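Local atomic coordinates of uncharacterized protein Atu2129 (Agrobacterium tumefaciens, PDB entry 3DNH), a protein that is of unknown function but carries a CREG-like beta-barrel of the pyridoxamine 5'-phosphate oxidase family, and may bind a flavin as many relatives do. Residues V31-L36 with L172-S177. Residues are numbered along the deposited sequence; the frame is centred on the assembly and turned at random. Where two conformers were deposited one is given.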
loop_
_atom_site.group_PDB
_atom_site.type_symbol
_atom_site.label_atom_id
_atom_site.label_comp_id
_atom_site.label_asym_id
_atom_site.label_seq_id
_atom_site.Cartn_x
_atom_site.Cartn_y
_atom_site.Cartn_z
ATOM N N VAL A 31 17.033 -8.952 -1.842
ATOM C CA VAL A 31 15.694 -8.728 -1.276
ATOM C C VAL A 31 14.952 -7.605 -2.021
ATOM O O VAL A 31 13.754 -7.716 -2.327
ATOM C CB VAL A 31 15.767 -8.401 0.257
ATOM C CG1 VAL A 31 14.432 -7.905 0.770
ATOM C CG2 VAL A 31 16.202 -9.615 1.053
ATOM N N ALA A 32 15.669 -6.512 -2.308
ATOM C CA ALA A 32 15.127 -5.405 -3.091
ATOM C C ALA A 32 14.650 -5.793 -4.491
ATOM O O ALA A 32 13.566 -5.405 -4.890
ATOM C CB ALA A 32 16.167 -4.253 -3.187
ATOM N N ARG A 33 15.462 -6.543 -5.225
ATOM C CA ARG A 33 15.137 -6.941 -6.592
ATOM C C ARG A 33 13.967 -7.912 -6.591
ATOM O O ARG A 33 13.162 -7.919 -7.516
ATOM C CB ARG A 33 16.373 -7.502 -7.319
ATOM C CG ARG A 33 17.282 -6.376 -7.819
ATOM C CD ARG A 33 18.496 -6.897 -8.594
ATOM N NE ARG A 33 18.104 -7.255 -9.958
ATOM C CZ ARG A 33 18.802 -8.083 -10.708
ATOM N NH1 ARG A 33 19.924 -8.580 -10.216
ATOM N NH2 ARG A 33 18.395 -8.385 -11.946
ATOM N N ASP A 34 13.852 -8.691 -5.529
ATOM C CA ASP A 34 12.726 -9.609 -5.379
ATOM C C ASP A 34 11.441 -8.864 -5.127
ATOM O O ASP A 34 10.430 -9.162 -5.748
ATOM C CB ASP A 34 12.962 -10.611 -4.250
ATOM C CG ASP A 34 12.253 -11.926 -4.495
ATOM O OD1 ASP A 34 12.398 -12.489 -5.614
ATOM O OD2 ASP A 34 11.569 -12.411 -3.564
ATOM N N VAL A 35 11.480 -7.868 -4.247
ATOM C CA VAL A 35 10.296 -7.005 -4.015
ATOM C C VAL A 35 9.931 -6.267 -5.284
ATOM O O VAL A 35 8.734 -6.066 -5.604
ATOM C CB VAL A 35 10.557 -5.954 -2.892
ATOM C CG1 VAL A 35 9.356 -5.020 -2.728
ATOM C CG2 VAL A 35 10.848 -6.659 -1.568
ATOM N N LEU A 36 10.960 -5.796 -5.985
ATOM C CA LEU A 36 10.753 -5.098 -7.224
ATOM C C LEU A 36 9.933 -5.934 -8.214
ATOM O O LEU A 36 8.968 -5.420 -8.831
ATOM C CB LEU A 36 12.067 -4.697 -7.864
ATOM C CG LEU A 36 12.027 -4.056 -9.253
ATOM C CD1 LEU A 36 11.445 -2.663 -9.256
ATOM C CD2 LEU A 36 13.493 -4.059 -9.765
ATOM N N LEU A 172 19.428 -2.142 -8.843
ATOM C CA LEU A 172 18.133 -2.738 -9.077
ATOM C C LEU A 172 17.916 -3.140 -10.521
ATOM O O LEU A 172 17.085 -4.021 -10.793
ATOM C CB LEU A 172 17.001 -1.812 -8.635
ATOM C CG LEU A 172 16.977 -1.374 -7.188
ATOM C CD1 LEU A 172 15.599 -0.756 -6.964
ATOM C CD2 LEU A 172 17.196 -2.550 -6.264
ATOM N N ARG A 173 18.599 -2.482 -11.451
ATOM C CA ARG A 173 18.364 -2.743 -12.877
ATOM C C ARG A 173 18.893 -4.061 -13.357
ATOM O O ARG A 173 19.925 -4.519 -12.876
ATOM C CB ARG A 173 18.983 -1.663 -13.750
ATOM C CG ARG A 173 17.968 -0.603 -14.185
ATOM C CD ARG A 173 18.594 0.289 -15.271
ATOM N NE ARG A 173 20.032 0.486 -15.061
ATOM C CZ ARG A 173 20.576 1.431 -14.291
ATOM N NH1 ARG A 173 19.813 2.314 -13.635
ATOM N NH2 ARG A 173 21.902 1.494 -14.180
ATOM N N THR A 174 18.211 -4.661 -14.337
ATOM C CA THR A 174 18.788 -5.822 -15.013
ATOM C C THR A 174 19.557 -5.445 -16.265
ATOM O O THR A 174 19.003 -4.867 -17.182
ATOM C CB THR A 174 17.697 -6.841 -15.389
ATOM O OG1 THR A 174 16.979 -7.179 -14.205
ATOM C CG2 THR A 174 18.322 -8.082 -16.007
ATOM N N ASP A 175 20.831 -5.824 -16.327
ATOM C CA ASP A 175 21.666 -5.457 -17.451
ATOM C C ASP A 175 21.380 -6.346 -18.670
ATOM O O ASP A 175 21.562 -7.567 -18.621
ATOM C CB ASP A 175 23.128 -5.538 -17.027
ATOM C CG ASP A 175 24.083 -4.974 -18.065
ATOM O OD1 ASP A 175 23.644 -4.543 -19.161
ATOM O OD2 ASP A 175 25.295 -4.951 -17.761
ATOM N N LEU A 176 20.962 -5.716 -19.772
ATOM C CA LEU A 176 20.581 -6.456 -20.984
ATOM C C LEU A 176 21.710 -6.547 -22.024
ATOM O O LEU A 176 21.584 -7.294 -22.988
ATOM C CB LEU A 176 19.286 -5.917 -21.613
ATOM C CG LEU A 176 17.999 -5.805 -20.738
ATOM C CD1 LEU A 176 16.805 -5.296 -21.550
ATOM C CD2 LEU A 176 17.636 -7.063 -20.004
ATOM N N SER A 177 22.792 -5.786 -21.816
ATOM C CA SER A 177 24.002 -5.798 -22.667
ATOM C C SER A 177 24.602 -7.168 -22.691
ATOM O O SER A 177 24.708 -7.796 -21.644
ATOM C CB SER A 177 25.064 -4.883 -22.080
ATOM O OG SER A 177 24.486 -3.653 -21.764
HETATM O O HOH W 1 15.962 -6.064 -11.825
#
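T174 OG1 has two polar partners: R33 NH2 donates to it at 2.9 Å, and water 1 lies 2.8 Å from the same OG1. The arginine bond is bent, with an N-H...O angle of 134°, and the hydroxyl sits 21° out of the guanidinium plane, the two side chains crossing at about a right angle. Water 1 lies in that plane, at the guanidinium edge, where it accepts from R33 NE at 3.1 Å. Its approach to L172 O, 2.5 Å, is so short that the strength of that bond is doubtful; the link from helix 28-38 to the loop rests on the R33 NH2 to T174 OG1 bond and on water 1 between R33 NE and T174 OG1. The R33 chain bends at chi3 (79°), turning NE off the line of the methylenes, which themselves run past L172 O. R173 O stands over one face of the guanidinium, 4.1 Å above it and offset toward the rim.

Beside the polar group the contact is apolar. L172 CD2 packs on A32 CB at 3.7 Å and brushes R33 CG, while L36 CD2 lies 4.3 Å from L172 CB. A32 and L36 also touch L107, and L172 touches L109, both on barrel strand 106-115.

The charge of R33 is met by a salt bridge from NH2 to D222, which would favour the charged form; water 1 in plane at NE and the tilted hydroxyl at NH2 would restrict rotation of the guanidinium, so that the helix side chain is held to the loop.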